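Local coordinates for protein aldolase (Klebsiella pneumoniae, PDB 6VOQ) that binds a zinc ion and belongs to the class II aldolase and adducin family of alpha/beta proteins, here assembled from four chains, at residues 54-59 with 68-73; 111-116 with 126-131; 117-122 with 181-186. All coordinates share one frame; numbering follows the deposited sequence.

Contact 1: residues 54-59 with 68-73; sequences AQRLSV and SGDKPS
The carbonyl oxygen Ser68 O is held by one firm bond, from the backbone N-H of Val59, supplemented by a C-H contact from Ser58 CA and a weak share of the Trp66 NE1 hydrogen. Val59 N donates to Ser68 O at 2.9 Å from above the carbonyl plane, whereas the return bond from Ser68 N to Val59 O, at 3.1 Å, lies in the plane on a lone pair. Together they make Val59 and Ser68 an antiparallel hydrogen-bonded pair of the beta hairpin formed by strands 58-60 and 66-68, the latter an outermost strand of the sheet within this chain. On the face these two share, Ser68 OG lies 3.1 Å from Val59 CB, and a water joins this hydroxyl to Leu57 O. Beyond the strand, Gly69 turns the chain with a positive phi of 85°, and Asp70 N gives a nearly straight bond (168°) to Arg56 O at 3.0 Å. Ser58 OG, anti to its own carbonyl carbon, reaches over to donate to Asp70 O at 2.8 Å, leaving Ser58 CB against Pro72 CB. The Arg56 chain bends at chi3 so that Asp70 lies over one face of the guanidinium, the two planes 72° apart; Arg56 NH2 and Asp70 OD2 approach to 2.8 Å, a salt bridge of charges alone, since no N-H points at the oxygen.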
loop_
_atom_site.group_PDB
_atom_site.type_symbol
_atom_site.label_atom_id
_atom_site.label_comp_id
_atom_site.label_asym_id
_atom_site.label_seq_id
_atom_site.Cartn_x
_atom_site.Cartn_y
_atom_site.Cartn_z
ATOM N N ALA A 54 -25.741 -3.794 6.567
ATOM C CA ALA A 54 -26.119 -3.878 7.976
ATOM C C ALA A 54 -27.360 -4.735 8.156
ATOM O O ALA A 54 -27.447 -5.574 9.061
ATOM C CB ALA A 54 -26.367 -2.472 8.524
ATOM N N GLN A 55 -28.319 -4.552 7.273
ATOM C CA GLN A 55 -29.610 -5.177 7.385
ATOM C C GLN A 55 -29.569 -6.685 7.228
ATOM O O GLN A 55 -30.462 -7.356 7.748
ATOM C CB GLN A 55 -30.522 -4.553 6.342
ATOM C CG GLN A 55 -31.236 -3.357 6.904
ATOM C CD GLN A 55 -31.834 -3.722 8.256
ATOM O OE1 GLN A 55 -32.969 -4.192 8.354
ATOM N NE2 GLN A 55 -30.995 -3.625 9.306
ATOM N N ARG A 56 -28.550 -7.236 6.574
ATOM C CA ARG A 56 -28.507 -8.652 6.240
ATOM C C ARG A 56 -27.371 -9.393 6.935
ATOM O O ARG A 56 -27.131 -10.568 6.635
ATOM C CB ARG A 56 -28.417 -8.798 4.723
ATOM C CG ARG A 56 -29.765 -8.548 4.056
ATOM C CD ARG A 56 -29.607 -8.066 2.631
ATOM N NE ARG A 56 -28.644 -8.883 1.899
ATOM C CZ ARG A 56 -28.940 -10.021 1.279
ATOM N NH1 ARG A 56 -30.185 -10.483 1.293
ATOM N NH2 ARG A 56 -27.991 -10.696 0.640
ATOM N N LEU A 57 -26.681 -8.744 7.866
ATOM C CA LEU A 57 -25.671 -9.438 8.648
ATOM C C LEU A 57 -26.315 -10.590 9.408
ATOM O O LEU A 57 -27.442 -10.483 9.898
ATOM C CB LEU A 57 -24.985 -8.471 9.610
ATOM C CG LEU A 57 -24.207 -7.314 8.984
ATOM C CD1 LEU A 57 -23.965 -6.254 10.034
ATOM C CD2 LEU A 57 -22.881 -7.781 8.381
ATOM N N SER A 58 -25.605 -11.708 9.474
ATOM C CA SER A 58 -26.154 -12.904 10.087
ATOM C C SER A 58 -26.256 -12.747 11.594
ATOM O O SER A 58 -25.444 -12.070 12.230
ATOM C CB SER A 58 -25.278 -14.108 9.770
ATOM O OG SER A 58 -24.743 -13.993 8.467
ATOM N N VAL A 59 -27.261 -13.402 12.164
ATOM C CA VAL A 59 -27.366 -13.576 13.604
ATOM C C VAL A 59 -27.534 -15.065 13.874
ATOM O O VAL A 59 -28.437 -15.705 13.321
ATOM C CB VAL A 59 -28.528 -12.775 14.209
ATOM C CG1 VAL A 59 -28.639 -13.074 15.684
ATOM C CG2 VAL A 59 -28.326 -11.297 13.979
ATOM N N SER A 68 -31.176 -14.739 12.187
ATOM C CA SER A 68 -31.673 -13.745 11.249
ATOM C C SER A 68 -30.580 -13.503 10.197
ATOM O O SER A 68 -29.435 -13.954 10.340
ATOM C CB SER A 68 -32.166 -12.519 11.999
ATOM O OG SER A 68 -31.195 -11.924 12.793
ATOM N N GLY A 69 -30.947 -12.838 9.096
ATOM C CA GLY A 69 -29.968 -12.367 8.150
ATOM C C GLY A 69 -29.588 -13.449 7.155
ATOM O O GLY A 69 -30.164 -14.528 7.107
ATOM N N ASP A 70 -28.584 -13.138 6.341
ATOM C CA ASP A 70 -28.074 -14.149 5.426
ATOM C C ASP A 70 -27.408 -15.265 6.213
ATOM O O ASP A 70 -27.038 -15.092 7.377
ATOM C CB ASP A 70 -27.057 -13.564 4.448
ATOM C CG ASP A 70 -27.639 -12.490 3.552
ATOM O OD1 ASP A 70 -28.887 -12.386 3.431
ATOM O OD2 ASP A 70 -26.828 -11.760 2.949
ATOM N N LYS A 71 -27.227 -16.410 5.554
ATOM C CA LYS A 71 -26.580 -17.529 6.222
ATOM C C LYS A 71 -25.183 -17.088 6.650
ATOM O O LYS A 71 -24.507 -16.368 5.899
ATOM C CB LYS A 71 -26.525 -18.770 5.319
ATOM C CG LYS A 71 -25.992 -20.051 6.015
ATOM C CD LYS A 71 -27.058 -20.746 6.893
ATOM C CE LYS A 71 -26.441 -21.806 7.836
ATOM N NZ LYS A 71 -26.584 -23.201 7.309
ATOM N N PRO A 72 -24.749 -17.424 7.863
ATOM C CA PRO A 72 -23.448 -16.944 8.334
ATOM C C PRO A 72 -22.300 -17.524 7.525
ATOM O O PRO A 72 -22.423 -18.550 6.853
ATOM C CB PRO A 72 -23.393 -17.438 9.785
ATOM C CG PRO A 72 -24.330 -18.592 9.821
ATOM C CD PRO A 72 -25.446 -18.207 8.900
ATOM N N SER A 73 -21.166 -16.837 7.602
ATOM C CA SER A 73 -19.912 -17.380 7.108
ATOM C C SER A 73 -19.685 -18.767 7.688
ATOM O O SER A 73 -19.989 -19.024 8.856
ATOM C CB SER A 73 -18.761 -16.452 7.494
ATOM O OG SER A 73 -17.524 -16.969 7.035
HETATM O O HOH W 1 -29.999 -10.416 10.957
#

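Contact 2: residues 111-116 with 126-131; sequences PHNCIR and VGDVPV
Asn113 carries its CG anti to the backbone N (chi1 177°), while Asp128 holds CG beside its own N and anti to the carbonyl carbon. These torsions bring the two flat end groups over one another, amide and carboxylate only 4° from parallel, with Asn113 CG 3.6 Å from Asp128 CG. Cys114 adopts the crowded position, SG between the backbone N and the carbonyl carbon (chi1 67°), which turns the sulfur to Val129. There Cys114 SG meets Val129 CG1 at 3.9 Å, and Cys114 CB rests against Val131 CG2 at 3.5 Å. The other branch of Val129, CG2, faces Ile115 CD1 more loosely, at 4.3 Å; both side chains also lie on Leu180 of helix 170-190, so this apolar patch joins the two loops to the long helix. The two segments flank helix 121-125 in sequence and pair antiparallel, so the loop that carries the helix is closed where the chain passes into strand 131-132 at the margin of the sheet. Two backbone bonds fasten them, with Pro130, which has no N-H to give, between their ends on the second segment. Cys114 N donates to Val129 O at 3.0 Å, lying in the carbonyl plane, and Val131 N donates to Pro111 O at 2.8 Å from above the plane of that carbonyl. A water also bridges the segments, donating to His112 O at 2.9 Å and to Asp128 OD2 at 2.9 Å. The same carboxylate, through OD1, forms a weak, long ion pair with Arg207.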
loop_
_atom_site.group_PDB
_atom_site.type_symbol
_atom_site.label_atom_id
_atom_site.label_comp_id
_atom_site.label_asym_id
_atom_site.label_seq_id
_atom_site.Cartn_x
_atom_site.Cartn_y
_atom_site.Cartn_z
ATOM N N PRO A 111 4.695 -23.245 18.701
ATOM C CA PRO A 111 3.230 -23.394 18.710
ATOM C C PRO A 111 2.550 -22.728 19.892
ATOM O O PRO A 111 1.324 -22.560 19.862
ATOM C CB PRO A 111 3.032 -24.917 18.748
ATOM C CG PRO A 111 4.265 -25.424 19.447
ATOM C CD PRO A 111 5.390 -24.506 19.022
ATOM N N HIS A 112 3.291 -22.368 20.940
ATOM C CA HIS A 112 2.704 -21.688 22.085
ATOM C C HIS A 112 2.853 -20.178 22.029
ATOM O O HIS A 112 2.124 -19.473 22.733
ATOM C CB HIS A 112 3.333 -22.172 23.395
ATOM C CG HIS A 112 3.402 -23.659 23.537
ATOM N ND1 HIS A 112 2.323 -24.419 23.938
ATOM C CD2 HIS A 112 4.434 -24.521 23.376
ATOM C CE1 HIS A 112 2.685 -25.688 24.005
ATOM N NE2 HIS A 112 3.961 -25.777 23.669
ATOM N N ASN A 113 3.781 -19.669 21.226
ATOM C CA ASN A 113 4.084 -18.239 21.230
ATOM C C ASN A 113 4.895 -17.962 19.962
ATOM O O ASN A 113 6.125 -18.022 19.978
ATOM C CB ASN A 113 4.835 -17.844 22.489
ATOM C CG ASN A 113 5.225 -16.381 22.503
ATOM O OD1 ASN A 113 4.601 -15.549 21.829
ATOM N ND2 ASN A 113 6.263 -16.056 23.275
ATOM N N CYS A 114 4.194 -17.666 18.876
ATOM C CA CYS A 114 4.837 -17.577 17.575
ATOM C C CYS A 114 5.433 -16.210 17.290
ATOM O O CYS A 114 6.140 -16.058 16.290
ATOM C CB CYS A 114 3.838 -17.916 16.473
ATOM S SG CYS A 114 2.545 -16.703 16.324
ATOM N N ILE A 115 5.161 -15.211 18.117
ATOM C CA ILE A 115 5.708 -13.877 17.921
ATOM C C ILE A 115 6.686 -13.591 19.054
ATOM O O ILE A 115 6.286 -13.388 20.203
ATOM C CB ILE A 115 4.607 -12.817 17.841
ATOM C CG1 ILE A 115 3.568 -13.241 16.804
ATOM C CG2 ILE A 115 5.208 -11.494 17.439
ATOM C CD1 ILE A 115 2.600 -12.180 16.448
ATOM N N ARG A 116 7.964 -13.579 18.731
ATOM C CA ARG A 116 9.013 -13.200 19.664
ATOM C C ARG A 116 9.082 -11.681 19.771
ATOM O O ARG A 116 9.472 -11.010 18.809
ATOM C CB ARG A 116 10.346 -13.768 19.195
ATOM C CG ARG A 116 11.478 -13.640 20.184
ATOM C CD ARG A 116 12.643 -14.404 19.617
ATOM N NE ARG A 116 13.919 -14.103 20.245
ATOM C CZ ARG A 116 15.087 -14.346 19.663
ATOM N NH1 ARG A 116 15.119 -14.865 18.434
ATOM N NH2 ARG A 116 16.214 -14.060 20.302
ATOM N N VAL A 126 -2.338 -8.132 23.701
ATOM C CA VAL A 126 -2.771 -9.424 23.187
ATOM C C VAL A 126 -2.186 -10.535 24.044
ATOM O O VAL A 126 -2.918 -11.398 24.544
ATOM C CB VAL A 126 -2.393 -9.596 21.703
ATOM C CG1 VAL A 126 -2.987 -10.868 21.163
ATOM C CG2 VAL A 126 -2.899 -8.410 20.891
ATOM N N GLY A 127 -0.875 -10.512 24.235
ATOM C CA GLY A 127 -0.175 -11.598 24.892
ATOM C C GLY A 127 0.386 -12.581 23.885
ATOM O O GLY A 127 0.577 -12.267 22.711
ATOM N N ASP A 128 0.633 -13.801 24.359
ATOM C CA ASP A 128 1.179 -14.830 23.490
ATOM C C ASP A 128 0.158 -15.245 22.443
ATOM O O ASP A 128 -1.055 -15.179 22.662
ATOM C CB ASP A 128 1.607 -16.059 24.291
ATOM C CG ASP A 128 2.842 -15.809 25.135
ATOM O OD1 ASP A 128 3.316 -14.655 25.179
ATOM O OD2 ASP A 128 3.326 -16.766 25.776
ATOM N N VAL A 129 0.672 -15.698 21.302
ATOM C CA VAL A 129 -0.153 -16.128 20.182
ATOM C C VAL A 129 0.152 -17.584 19.845
ATOM O O VAL A 129 1.198 -17.877 19.252
ATOM C CB VAL A 129 0.056 -15.219 18.962
ATOM C CG1 VAL A 129 -0.857 -15.659 17.838
ATOM C CG2 VAL A 129 -0.206 -13.745 19.337
ATOM N N PRO A 130 -0.726 -18.522 20.190
ATOM C CA PRO A 130 -0.505 -19.925 19.832
ATOM C C PRO A 130 -0.781 -20.188 18.354
ATOM O O PRO A 130 -1.368 -19.378 17.636
ATOM C CB PRO A 130 -1.503 -20.674 20.716
ATOM C CG PRO A 130 -2.618 -19.705 20.892
ATOM C CD PRO A 130 -1.981 -18.338 20.941
ATOM N N VAL A 131 -0.347 -21.361 17.909
ATOM C CA VAL A 131 -0.474 -21.759 16.516
ATOM C C VAL A 131 -1.332 -23.009 16.458
ATOM O O VAL A 131 -1.081 -23.975 17.185
ATOM C CB VAL A 131 0.897 -22.001 15.865
ATOM C CG1 VAL A 131 0.719 -22.451 14.426
ATOM C CG2 VAL A 131 1.738 -20.721 15.937
HETATM O O HOH W 2 2.235 -19.428 25.668
#

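Contact 3: residues 117-122 with 181-186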
loop_
_atom_site.group_PDB
_atom_site.type_symbol
_atom_site.label_atom_id
_atom_site.label_comp_id
_atom_site.label_asym_id
_atom_site.label_seq_id
_atom_site.Cartn_x
_atom_site.Cartn_y
_atom_site.Cartn_z
ATOM N N PRO A 117 8.750 -11.106 20.927
ATOM C CA PRO A 117 8.468 -9.663 20.983
ATOM C C PRO A 117 9.722 -8.794 20.888
ATOM O O PRO A 117 10.699 -8.983 21.620
ATOM C CB PRO A 117 7.760 -9.495 22.336
ATOM C CG PRO A 117 8.232 -10.635 23.157
ATOM C CD PRO A 117 8.455 -11.781 22.204
ATOM N N PHE A 118 9.672 -7.827 19.964
ATOM C CA PHE A 118 10.630 -6.732 19.863
ATOM C C PHE A 118 9.957 -5.372 19.969
ATOM O O PHE A 118 10.625 -4.356 19.783
ATOM C CB PHE A 118 11.405 -6.799 18.537
ATOM C CG PHE A 118 10.530 -7.042 17.343
ATOM C CD1 PHE A 118 9.837 -5.996 16.745
ATOM C CD2 PHE A 118 10.380 -8.323 16.829
ATOM C CE1 PHE A 118 9.014 -6.219 15.646
ATOM C CE2 PHE A 118 9.565 -8.554 15.730
ATOM C CZ PHE A 118 8.874 -7.502 15.139
ATOM N N THR A 119 8.649 -5.332 20.202
ATOM C CA THR A 119 7.885 -4.131 20.498
ATOM C C THR A 119 6.926 -4.483 21.610
ATOM O O THR A 119 6.502 -5.641 21.728
ATOM C CB THR A 119 7.101 -3.624 19.285
ATOM O OG1 THR A 119 6.417 -4.726 18.672
ATOM C CG2 THR A 119 8.035 -2.984 18.285
ATOM N N PRO A 120 6.571 -3.522 22.474
ATOM C CA PRO A 120 5.800 -3.854 23.678
ATOM C C PRO A 120 4.312 -4.078 23.449
ATOM O O PRO A 120 3.656 -4.671 24.315
ATOM C CB PRO A 120 6.023 -2.628 24.576
ATOM C CG PRO A 120 6.197 -1.524 23.618
ATOM C CD PRO A 120 6.937 -2.095 22.434
ATOM N N TYR A 121 3.764 -3.653 22.316
ATOM C CA TYR A 121 2.321 -3.452 22.231
ATOM C C TYR A 121 1.546 -4.754 22.073
ATOM O O TYR A 121 0.456 -4.885 22.640
ATOM C CB TYR A 121 2.031 -2.463 21.102
ATOM C CG TYR A 121 2.835 -1.205 21.316
ATOM C CD1 TYR A 121 2.516 -0.337 22.360
ATOM C CD2 TYR A 121 3.950 -0.914 20.529
ATOM C CE1 TYR A 121 3.256 0.797 22.598
ATOM C CE2 TYR A 121 4.701 0.230 20.762
ATOM C CZ TYR A 121 4.346 1.081 21.800
ATOM O OH TYR A 121 5.070 2.224 22.055
ATOM N N VAL A 122 2.087 -5.737 21.353
ATOM C CA VAL A 122 1.409 -7.025 21.275
ATOM C C VAL A 122 1.383 -7.698 22.644
ATOM O O VAL A 122 0.407 -8.363 23.004
ATOM C CB VAL A 122 2.071 -7.913 20.203
ATOM C CG1 VAL A 122 1.610 -9.361 20.330
ATOM C CG2 VAL A 122 1.733 -7.388 18.831
ATOM N N GLU A 181 -0.878 -7.604 12.950
ATOM C CA GLU A 181 -0.430 -7.642 11.564
ATOM C C GLU A 181 0.804 -6.776 11.373
ATOM O O GLU A 181 1.762 -7.180 10.705
ATOM C CB GLU A 181 -1.565 -7.203 10.640
ATOM C CG GLU A 181 -1.146 -6.931 9.205
ATOM C CD GLU A 181 -0.785 -8.187 8.413
ATOM O OE1 GLU A 181 -0.996 -9.323 8.896
ATOM O OE2 GLU A 181 -0.289 -8.030 7.283
ATOM N N GLU A 182 0.807 -5.594 11.989
ATOM C CA GLU A 182 1.962 -4.709 11.943
ATOM C C GLU A 182 3.191 -5.364 12.564
ATOM O O GLU A 182 4.313 -5.183 12.079
ATOM C CB GLU A 182 1.621 -3.406 12.659
ATOM C CG GLU A 182 2.748 -2.434 12.738
ATOM C CD GLU A 182 3.184 -1.944 11.374
ATOM O OE1 GLU A 182 4.361 -1.558 11.253
ATOM O OE2 GLU A 182 2.356 -1.952 10.433
ATOM N N THR A 183 3.000 -6.131 13.634
ATOM C CA THR A 183 4.123 -6.830 14.245
ATOM C C THR A 183 4.618 -7.968 13.356
ATOM O O THR A 183 5.828 -8.152 13.194
ATOM C CB THR A 183 3.729 -7.341 15.630
ATOM O OG1 THR A 183 3.517 -6.219 16.495
ATOM C CG2 THR A 183 4.836 -8.202 16.215
ATOM N N ALA A 184 3.701 -8.729 12.760
ATOM C CA ALA A 184 4.100 -9.744 11.796
ATOM C C ALA A 184 4.813 -9.114 10.609
ATOM O O ALA A 184 5.832 -9.626 10.141
ATOM C CB ALA A 184 2.875 -10.538 11.334
ATOM N N ARG A 185 4.311 -7.977 10.137
ATOM C CA ARG A 185 4.967 -7.297 9.031
ATOM C C ARG A 185 6.386 -6.877 9.410
ATOM O O ARG A 185 7.310 -6.956 8.591
ATOM C CB ARG A 185 4.122 -6.094 8.606
ATOM C CG ARG A 185 4.668 -5.363 7.394
ATOM C CD ARG A 185 3.875 -4.122 7.124
ATOM N NE ARG A 185 4.395 -3.377 5.993
ATOM C CZ ARG A 185 4.130 -2.092 5.786
ATOM N NH1 ARG A 185 3.365 -1.435 6.640
ATOM N NH2 ARG A 185 4.631 -1.464 4.736
ATOM N N LEU A 186 6.578 -6.436 10.650
ATOM C CA LEU A 186 7.907 -6.039 11.082
ATOM C C LEU A 186 8.867 -7.213 11.056
ATOM O O LEU A 186 10.048 -7.036 10.739
ATOM C CB LEU A 186 7.846 -5.440 12.481
ATOM C CG LEU A 186 7.323 -4.019 12.510
ATOM C CD1 LEU A 186 6.886 -3.671 13.922
ATOM C CD2 LEU A 186 8.412 -3.092 12.018
#
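In this alpha/beta fold the chain entering the short helix 121-125 lies along one side of the long helix 170-190; residues 117-122 and 181-186 meet through buried side chains, with no hydrogen bond between these segments. Phe118, with CG in the crowded position between its backbone N and carbonyl carbon, presents the edge of its ring to the helix. Phe118 CE1 and CZ are both 3.5 Å from Leu186 CB, and Leu186 CD1 lies in the plane of the ring, 3.7 Å from Phe118 CE1; the leucine runs aslant to the phenylalanine. The same rim meets the helix backbone, Phe118 CZ standing 3.7 Å from Thr183 O. Farther along, Thr119 and Thr183 lie alongside each other, pointing opposite ways, with 3.9 Å between Thr119 OG1 and Thr183 OG1. The hydroxyl of Thr183 is satisfied within its own helix by a hydrogen bond to Glu179 O. The segments also border a second subunit: Phe118 O accepts a hydrogen bond from Asn160 of that subunit, and Tyr121 stacks on its His96, a residue of the zinc site. Val122 approaches Thr183 at a slant from the short helix. Its CG2 branch, anti to the carbonyl carbon, packs tightly on the threonine, Val122 CG2 lying 3.2 Å from Thr183 OG1 and 3.8 Å from Thr183 CB.

The centres of contacts 2 and 3 lie 11 Å apart, and their segments alternate along the chain. Helix 121-125 runs from contact 3 to the second segment of contact 2; Gly127 N probably donates to Val122 O at 2.8 Å, and Ile115 CG2 packs on Thr183 CG2 at 3.5 Å. Contact 1 lies across the chain's centre, 32 Å and 33 Å from contacts 2 and 3 between centres. Neither contact 1 nor 3 reaches the metal: the Pro72 side chain is about 14 Å from a zinc ion, and Ser73 weakly caps N of the metal ligand Glu75; the Thr119 side chain is about 10 Å from a zinc, probably that of the second subunit.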